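Local coordinates for protein BIS(5'-nucleosyl)-tetraphosphatase (Diadenosine tetraphosphatase), putative (Plasmodium falciparum, PDB 5CFJ) that probably hydrolyses diadenosine tetraphosphate asymmetrically, as a Nudix-family Ap4A hydrolase of the malaria parasite, at residues F30-L35 / D138-A143; D118-G123 / D128-P133. All blocks are in the same frame, centred on the assembly; numbering follows the deposited sequence.

Interaction 1 (F30-L35 / D138-A143)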
ATOM      1  N   PHE A  30      -3.521  13.796   1.681  1.00 20.50           N
ATOM      2  CA  PHE A  30      -3.793  12.552   0.982  1.00 16.88           C
ATOM      3  C   PHE A  30      -4.132  11.456   1.959  1.00 15.76           C
ATOM      4  O   PHE A  30      -3.788  11.527   3.132  1.00 18.44           O
ATOM      5  CB  PHE A  30      -2.592  12.151   0.133  1.00 19.35           C
ATOM      6  CG  PHE A  30      -2.296  13.124  -0.952  1.00 19.70           C
ATOM      7  CD1 PHE A  30      -2.868  12.980  -2.199  1.00 20.60           C
ATOM      8  CD2 PHE A  30      -1.488  14.219  -0.710  1.00 20.38           C
ATOM      9  CE1 PHE A  30      -2.611  13.906  -3.198  1.00 23.29           C
ATOM     10  CE2 PHE A  30      -1.232  15.143  -1.699  1.00 24.55           C
ATOM     11  CZ  PHE A  30      -1.797  14.985  -2.942  1.00 24.33           C
ATOM     12  N   GLU A  31      -4.823  10.442   1.463  1.00 13.99           N
ATOM     13  CA  GLU A  31      -5.081   9.234   2.222  1.00 13.42           C
ATOM     14  C   GLU A  31      -4.535   8.052   1.443  1.00 12.08           C
ATOM     15  O   GLU A  31      -4.433   8.110   0.223  1.00 13.08           O
ATOM     16  CB  GLU A  31      -6.581   9.042   2.474  1.00 16.58           C
ATOM     17  CG  GLU A  31      -7.191  10.067   3.397  1.00 18.08           C
ATOM     18  CD  GLU A  31      -8.713  10.065   3.375  1.00 18.67           C
ATOM     19  OE1 GLU A  31      -9.322   9.742   2.326  1.00 18.45           O
ATOM     20  OE2 GLU A  31      -9.313  10.408   4.414  1.00 23.21           O
ATOM     21  N   PHE A  32      -4.238   6.972   2.153  1.00 12.00           N
ATOM     22  CA  PHE A  32      -3.617   5.794   1.590  1.00 11.40           C
ATOM     23  C   PHE A  32      -4.448   4.577   1.948  1.00 11.64           C
ATOM     24  O   PHE A  32      -4.883   4.436   3.097  1.00 12.80           O
ATOM     25  CB  PHE A  32      -2.194   5.633   2.125  1.00 12.63           C
ATOM     26  CG  PHE A  32      -1.303   6.801   1.820  1.00 11.59           C
ATOM     27  CD1 PHE A  32      -1.238   7.892   2.679  1.00 12.63           C
ATOM     28  CD2 PHE A  32      -0.540   6.813   0.662  1.00 12.99           C
ATOM     29  CE1 PHE A  32      -0.430   8.975   2.382  1.00 14.20           C
ATOM     30  CE2 PHE A  32       0.280   7.881   0.368  1.00 13.46           C
ATOM     31  CZ  PHE A  32       0.339   8.963   1.228  1.00 15.04           C
ATOM     32  N   LEU A  33      -4.642   3.678   0.989  1.00 11.05           N
ATOM     33  CA  LEU A  33      -5.476   2.509   1.236  1.00 11.79           C
ATOM     34  C   LEU A  33      -4.708   1.440   1.996  1.00 11.86           C
ATOM     35  O   LEU A  33      -3.745   0.875   1.485  1.00 13.12           O
ATOM     36  CB  LEU A  33      -6.012   1.938  -0.077  1.00 12.46           C
ATOM     37  CG  LEU A  33      -6.892   0.692   0.041  1.00 12.69           C
ATOM     38  CD1 LEU A  33      -8.131   0.990   0.881  1.00 14.86           C
ATOM     39  CD2 LEU A  33      -7.293   0.179  -1.343  1.00 13.99           C
ATOM     40  N   PHE A  34      -5.155   1.162   3.215  1.00 11.90           N
ATOM     41  CA  PHE A  34      -4.552   0.132   4.051  1.00 12.15           C
ATOM     42  C   PHE A  34      -5.541  -0.994   4.300  1.00 11.94           C
ATOM     43  O   PHE A  34      -6.735  -0.760   4.475  1.00 13.00           O
ATOM     44  CB  PHE A  34      -4.034   0.730   5.367  1.00 12.97           C
ATOM     45  CG  PHE A  34      -2.634   1.246   5.266  1.00 12.40           C
ATOM     46  CD1 PHE A  34      -1.620   0.641   5.981  1.00 12.99           C
ATOM     47  CD2 PHE A  34      -2.315   2.301   4.419  1.00 13.24           C
ATOM     48  CE1 PHE A  34      -0.320   1.076   5.874  1.00 13.02           C
ATOM     49  CE2 PHE A  34      -1.015   2.743   4.313  1.00 13.40           C
ATOM     50  CZ  PHE A  34      -0.011   2.127   5.038  1.00 12.97           C
ATOM     51  N   LEU A  35      -5.014  -2.213   4.293  1.00 12.47           N
ATOM     52  CA  LEU A  35      -5.811  -3.425   4.391  1.00 12.14           C
ATOM     53  C   LEU A  35      -5.427  -4.180   5.656  1.00 13.20           C
ATOM     54  O   LEU A  35      -4.233  -4.337   5.949  1.00 13.87           O
ATOM     55  CB  LEU A  35      -5.584  -4.309   3.166  1.00 13.69           C
ATOM     56  CG  LEU A  35      -5.648  -3.620   1.805  1.00 13.28           C
ATOM     57  CD1 LEU A  35      -5.352  -4.634   0.708  1.00 14.58           C
ATOM     58  CD2 LEU A  35      -6.998  -2.982   1.566  1.00 14.19           C
ATOM     59  N   ASP A 138       6.996   6.187   7.810  1.00 14.46           N
ATOM     60  CA  ASP A 138       7.895   7.088   7.130  1.00 14.38           C
ATOM     61  C   ASP A 138       7.635   7.065   5.631  1.00 14.39           C
ATOM     62  O   ASP A 138       7.697   8.110   4.987  1.00 15.84           O
ATOM     63  CB  ASP A 138       9.348   6.739   7.432  1.00 16.04           C
ATOM     64  CG  ASP A 138       9.712   7.003   8.876  1.00 16.80           C
ATOM     65  OD1 ASP A 138       8.926   7.685   9.569  1.00 17.56           O
ATOM     66  OD2 ASP A 138      10.774   6.536   9.322  1.00 19.11           O
ATOM     67  N   LEU A 139       7.317   5.890   5.077  1.00 14.34           N
ATOM     68  CA  LEU A 139       6.907   5.806   3.681  1.00 14.57           C
ATOM     69  C   LEU A 139       5.753   6.758   3.410  1.00 13.28           C
ATOM     70  O   LEU A 139       5.759   7.476   2.402  1.00 13.77           O
ATOM     71  CB  LEU A 139       6.508   4.377   3.332  1.00 15.09           C
ATOM     72  CG  LEU A 139       5.910   4.148   1.943  1.00 16.46           C
ATOM     73  CD1 LEU A 139       6.945   4.381   0.843  1.00 21.02           C
ATOM     74  CD2 LEU A 139       5.329   2.745   1.847  1.00 19.61           C
ATOM     75  N   LEU A 140       4.747   6.758   4.285  1.00 13.00           N
ATOM     76  CA  LEU A 140       3.600   7.639   4.027  1.00 13.55           C
ATOM     77  C   LEU A 140       4.001   9.111   4.052  1.00 13.99           C
ATOM     78  O   LEU A 140       3.576   9.917   3.184  1.00 14.32           O
ATOM     79  CB  LEU A 140       2.475   7.402   5.029  1.00 14.39           C
ATOM     80  CG  LEU A 140       1.963   5.965   5.091  1.00 13.12           C
ATOM     81  CD1 LEU A 140       0.699   5.902   5.943  1.00 14.44           C
ATOM     82  CD2 LEU A 140       1.718   5.409   3.701  1.00 14.44           C
ATOM     83  N   LYS A 141       4.823   9.492   5.029  1.00 15.18           N
ATOM     84  CA  LYS A 141       5.245  10.896   5.083  0.55 15.61           C
ATOM     85  C   LYS A 141       6.063  11.310   3.855  1.00 16.07           C
ATOM     86  O   LYS A 141       5.871  12.395   3.283  1.00 17.30           O
ATOM     87  CB  LYS A 141       6.047  11.166   6.353  0.55 17.18           C
ATOM     88  CG  LYS A 141       5.210  11.175   7.611  0.55 23.02           C
ATOM     89  CD  LYS A 141       6.036  11.628   8.800  0.55 21.58           C
ATOM     90  CE  LYS A 141       6.647  12.996   8.550  0.55 19.25           C
ATOM     91  NZ  LYS A 141       5.611  14.060   8.449  0.55 46.38           N
ATOM     92  N   GLU A 142       6.974  10.445   3.436  1.00 15.54           N
ATOM     93  CA  GLU A 142       7.812  10.742   2.283  1.00 15.95           C
ATOM     94  C   GLU A 142       7.002  10.774   0.976  1.00 15.20           C
ATOM     95  O   GLU A 142       7.244  11.624   0.103  1.00 15.80           O
ATOM     96  CB  GLU A 142       8.970   9.741   2.228  1.00 18.08           C
ATOM     97  CG  GLU A 142       9.858   9.875   3.478  1.00 21.68           C
ATOM     98  CD  GLU A 142      10.995   8.866   3.576  1.00 25.92           C
ATOM     99  OE1 GLU A 142      11.191   8.069   2.639  1.00 27.70           O
ATOM    100  OE2 GLU A 142      11.702   8.871   4.612  1.00 28.59           O
ATOM    101  N   ALA A 143       6.005   9.899   0.864  1.00 14.08           N
ATOM    102  CA  ALA A 143       5.120   9.929  -0.291  1.00 14.14           C
ATOM    103  C   ALA A 143       4.349  11.241  -0.327  1.00 14.45           C
ATOM    104  O   ALA A 143       4.178  11.838  -1.390  1.00 14.83           O
ATOM    105  CB  ALA A 143       4.167   8.740  -0.275  1.00 14.33           C
TER
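F32 of the strand 30-35 faces L140 of the helix 138-143 with their CA atoms 7.8 Å apart, the two segment axes approaching to 10.1 Å and running at 139° to each other. L140 points from the helix toward the strand and carries most of the contact. Its methyl CD2 lies over one face of the F32 ring, 4.0 Å from the ring centroid and only 16° off the ring normal, a CH-pi contact displaced toward the CG side, where L140 CD2 is 3.8 Å from F32 CG. With chi1 at -59°, the F32 ring is set beside its backbone N, which turns that face to the leucine methyl.

F34, two residues further along the same side of the strand, meets the same leucine differently. L140 CD2 sits at the edge of the F34 ring, near its plane, 3.9 Å from F34 CE2, while the other branch, L140 CD1, touches F34 CE2 and CZ at the same distance. The single methyl CD2 therefore serves both rings, over the face of F32 and at the edge of F34. Three residues on from L140, A143 brings its CB to 4.0 Å from F32 CE2.

Beyond the two segments, L12 of the neighbouring strand 6-16 touches both F32 and L140, and L139 rests on Y81 of strand 76-89, so the helix packs across several strands of the Nudix sheet. No hydrogen bond or salt bridge crosses between 30-35 and 138-143: this helix-on-sheet contact is buried and made by apolar side chains, held by dispersion and by ring-methyl contacts.

Interaction 2 (D118-G123 / D128-P133)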
ATOM      1  N   ASP A 118     -10.753  -6.055   6.601  1.00 16.04           N
ATOM      2  CA  ASP A 118     -11.183  -4.665   6.645  1.00 16.53           C
ATOM      3  C   ASP A 118     -10.229  -3.812   5.824  1.00 14.38           C
ATOM      4  O   ASP A 118      -9.133  -4.254   5.489  1.00 14.68           O
ATOM      5  CB  ASP A 118     -11.230  -4.178   8.096  1.00 19.87           C
ATOM      6  CG  ASP A 118     -12.120  -2.964   8.292  1.00 22.02           C
ATOM      7  OD1 ASP A 118     -12.833  -2.557   7.350  1.00 21.93           O
ATOM      8  OD2 ASP A 118     -12.111  -2.415   9.416  1.00 25.78           O
ATOM      9  N   TYR A 119     -10.650  -2.597   5.489  1.00 14.26           N
ATOM     10  CA  TYR A 119      -9.767  -1.635   4.840  1.00 14.64           C
ATOM     11  C   TYR A 119     -10.097  -0.260   5.363  1.00 14.53           C
ATOM     12  O   TYR A 119     -11.216  -0.010   5.809  1.00 16.47           O
ATOM     13  CB  TYR A 119      -9.914  -1.659   3.317  1.00 14.33           C
ATOM     14  CG  TYR A 119     -11.253  -1.161   2.818  1.00 15.34           C
ATOM     15  CD1 TYR A 119     -11.464   0.189   2.536  1.00 18.03           C
ATOM     16  CD2 TYR A 119     -12.310  -2.041   2.635  1.00 16.76           C
ATOM     17  CE1 TYR A 119     -12.703   0.636   2.084  1.00 20.14           C
ATOM     18  CE2 TYR A 119     -13.542  -1.607   2.187  1.00 20.02           C
ATOM     19  CZ  TYR A 119     -13.738  -0.271   1.920  1.00 20.53           C
ATOM     20  OH  TYR A 119     -14.970   0.147   1.467  1.00 23.46           O
ATOM     21  N   LYS A 120      -9.124   0.630   5.288  1.00 13.92           N
ATOM     22  CA  LYS A 120      -9.293   2.013   5.706  0.55 13.12           C
ATOM     23  C   LYS A 120      -8.411   2.894   4.851  1.00 13.66           C
ATOM     24  O   LYS A 120      -7.261   2.545   4.599  1.00 13.58           O
ATOM     25  CB  LYS A 120      -8.914   2.207   7.179  0.55 13.84           C
ATOM     26  CG  LYS A 120      -9.893   1.638   8.182  0.55124.44           C
ATOM     27  CD  LYS A 120     -11.261   2.280   8.051  0.55 83.80           C
ATOM     28  CE  LYS A 120     -12.245   1.611   8.986  0.55 46.03           C
ATOM     29  NZ  LYS A 120     -12.096   0.135   8.907  0.55 27.58           N
ATOM     30  N   TRP A 121      -8.942   4.033   4.432  1.00 13.78           N
ATOM     31  CA  TRP A 121      -8.146   5.057   3.788  1.00 14.33           C
ATOM     32  C   TRP A 121      -7.602   5.923   4.912  1.00 15.00           C
ATOM     33  O   TRP A 121      -8.367   6.640   5.559  1.00 16.85           O
ATOM     34  CB  TRP A 121      -8.991   5.869   2.832  1.00 15.15           C
ATOM     35  CG  TRP A 121      -9.343   5.158   1.570  1.00 14.02           C
ATOM     36  CD1 TRP A 121     -10.493   4.464   1.297  1.00 15.45           C
ATOM     37  CD2 TRP A 121      -8.552   5.109   0.383  1.00 12.61           C
ATOM     38  NE1 TRP A 121     -10.454   3.974   0.014  1.00 15.13           N
ATOM     39  CE2 TRP A 121      -9.279   4.360  -0.573  1.00 14.07           C
ATOM     40  CE3 TRP A 121      -7.301   5.632   0.030  1.00 12.75           C
ATOM     41  CZ2 TRP A 121      -8.795   4.124  -1.861  1.00 13.78           C
ATOM     42  CZ3 TRP A 121      -6.821   5.393  -1.246  1.00 13.46           C
ATOM     43  CH2 TRP A 121      -7.571   4.648  -2.180  1.00 13.42           C
ATOM     44  N   ILE A 122      -6.303   5.844   5.178  1.00 14.20           N
ATOM     45  CA  ILE A 122      -5.719   6.547   6.322  1.00 14.75           C
ATOM     46  C   ILE A 122      -4.745   7.648   5.908  1.00 15.06           C
ATOM     47  O   ILE A 122      -4.050   7.561   4.894  1.00 15.11           O
ATOM     48  CB  ILE A 122      -5.002   5.563   7.285  1.00 16.65           C
ATOM     49  CG1 ILE A 122      -3.780   4.916   6.626  1.00 15.51           C
ATOM     50  CG2 ILE A 122      -5.992   4.515   7.807  1.00 18.68           C
ATOM     51  CD1 ILE A 122      -2.904   4.153   7.602  1.00 17.57           C
ATOM     52  N   GLY A 123      -4.716   8.707   6.701  1.00 15.47           N
ATOM     53  CA  GLY A 123      -3.724   9.739   6.511  1.00 16.24           C
ATOM     54  C   GLY A 123      -2.426   9.344   7.185  1.00 14.71           C
ATOM     55  O   GLY A 123      -2.401   8.480   8.080  1.00 15.80           O
ATOM     56  N   ASP A 128       0.487   5.907  13.794  1.00 16.47           N
ATOM     57  CA  ASP A 128       0.615   5.346  15.140  1.00 17.56           C
ATOM     58  C   ASP A 128      -0.673   4.655  15.608  1.00 17.42           C
ATOM     59  O   ASP A 128      -0.634   3.594  16.230  1.00 18.47           O
ATOM     60  CB  ASP A 128       1.018   6.431  16.131  1.00 22.22           C
ATOM     61  CG  ASP A 128       2.410   6.953  15.868  1.00 29.31           C
ATOM     62  OD1 ASP A 128       3.293   6.129  15.546  1.00 31.01           O
ATOM     63  OD2 ASP A 128       2.616   8.179  15.964  1.00 33.13           O
ATOM     64  N   THR A 129      -1.810   5.251  15.271  1.00 17.64           N
ATOM     65  CA  THR A 129      -3.110   4.694  15.621  1.00 17.92           C
ATOM     66  C   THR A 129      -3.278   3.307  15.011  1.00 18.02           C
ATOM     67  O   THR A 129      -3.851   2.410  15.626  1.00 19.22           O
ATOM     68  CB  THR A 129      -4.239   5.632  15.148  1.00 17.38           C
ATOM     69  OG1 THR A 129      -4.092   6.902  15.796  1.00 18.69           O
ATOM     70  CG2 THR A 129      -5.613   5.058  15.464  1.00 18.57           C
ATOM     71  N   TYR A 130      -2.757   3.131  13.800  1.00 15.92           N
ATOM     72  CA  TYR A 130      -2.883   1.857  13.100  1.00 16.36           C
ATOM     73  C   TYR A 130      -1.678   0.955  13.336  1.00 17.06           C
ATOM     74  O   TYR A 130      -1.537  -0.086  12.696  1.00 18.78           O
ATOM     75  CB  TYR A 130      -3.126   2.104  11.607  1.00 17.12           C
ATOM     76  CG  TYR A 130      -4.573   2.468  11.377  1.00 16.52           C
ATOM     77  CD1 TYR A 130      -5.032   3.753  11.623  1.00 16.64           C
ATOM     78  CD2 TYR A 130      -5.495   1.507  10.996  1.00 16.96           C
ATOM     79  CE1 TYR A 130      -6.365   4.081  11.461  1.00 17.74           C
ATOM     80  CE2 TYR A 130      -6.821   1.818  10.825  1.00 18.00           C
ATOM     81  CZ  TYR A 130      -7.256   3.106  11.062  1.00 17.97           C
ATOM     82  OH  TYR A 130      -8.584   3.415  10.888  1.00 22.11           O
ATOM     83  N   ASN A 131      -0.841   1.351  14.296  1.00 18.35           N
ATOM     84  CA  ASN A 131       0.322   0.574  14.725  1.00 20.27           C
ATOM     85  C   ASN A 131       1.269   0.201  13.586  1.00 17.34           C
ATOM     86  O   ASN A 131       1.840  -0.889  13.556  1.00 19.22           O
ATOM     87  CB  ASN A 131      -0.142  -0.681  15.465  1.00 25.77           C
ATOM     88  CG  ASN A 131      -0.930  -0.347  16.717  1.00 33.71           C
ATOM     89  OD1 ASN A 131      -2.073  -0.771  16.878  1.00 37.80           O
ATOM     90  ND2 ASN A 131      -0.324   0.436  17.603  1.00 35.52           N
ATOM     91  N   LEU A 132       1.455   1.128  12.659  1.00 16.21           N
ATOM     92  CA  LEU A 132       2.409   0.905  11.584  1.00 15.40           C
ATOM     93  C   LEU A 132       3.832   0.927  12.101  1.00 15.74           C
ATOM     94  O   LEU A 132       4.160   1.741  12.966  1.00 17.42           O
ATOM     95  CB  LEU A 132       2.274   1.971  10.503  1.00 14.98           C
ATOM     96  CG  LEU A 132       0.887   2.158   9.887  1.00 15.79           C
ATOM     97  CD1 LEU A 132       0.989   3.086   8.681  1.00 16.88           C
ATOM     98  CD2 LEU A 132       0.240   0.831   9.512  1.00 17.80           C
ATOM     99  N   PRO A 133       4.687   0.047  11.562  1.00 15.69           N
ATOM    100  CA  PRO A 133       6.115   0.163  11.869  1.00 16.87           C
ATOM    101  C   PRO A 133       6.693   1.451  11.285  1.00 15.05           C
ATOM    102  O   PRO A 133       6.101   2.040  10.368  1.00 15.57           O
ATOM    103  CB  PRO A 133       6.725  -1.072  11.199  1.00 19.41           C
ATOM    104  CG  PRO A 133       5.778  -1.413  10.112  1.00 19.32           C
ATOM    105  CD  PRO A 133       4.411  -1.063  10.633  1.00 17.05           C
TER
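I122 on Y130 is the centre of a partly buried, mainly apolar contact that folds the loop 128-133, leading into helix 134-147, back against K120 and I122 of strand 116-122. The methyl CG2 of I122 lies over one face of the Y130 ring, a CH-pi contact 3.8 Å from the centroid and 17° off the normal, shifted toward CE1. In I122, CG1 takes the position between the backbone N and the carbonyl carbon (chi1 66°); CG2 goes to the ring and CD1 meets L132 CD1 tip to tip at 4.2 Å. A type I turn from D128 to N131, closed by N131 N to D128 O, carries Y130.

The K120 chain lies roughly perpendicular to the tyrosine, its CG 3.5 Å from Y130 OH. In the conformer given, bends at chi2 and chi4 then lead its amine away from the loop to a salt bridge, K120 NZ to D118 OD2 at 2.6 Å. W44 packs edge-to-face with Y130 and also touches K120 and D118.

The lysine thus divides its labour, methylene carbons against the tyrosine hydroxyl and the amine of this conformer turned to D118, and the loop meets the strand by van der Waals packing, without a hydrogen bond between the segments.

How the interactions relate
Interactions 1 and 2 have centres 9 Å apart and share a sheet, strand 30-37 pairing antiparallel with strand 116-122. Two probable backbone hydrogen bonds join them directly: F32 N to I122 O at 2.8 Å and F34 N to K120 O at 2.9 Å. F34 also bridges them through its side chain, touching I122 and L132 of interaction 2. The loop 128-133 leads directly into the helix of interaction 1, with P133 at its N-cap. Their surroundings differ: interaction 1 is buried, whereas the side chain of Y130 in interaction 2 lies about 5 Å from a bound sulfate, probably from the crystallisation liquor, which may mark an anion-accepting pocket there.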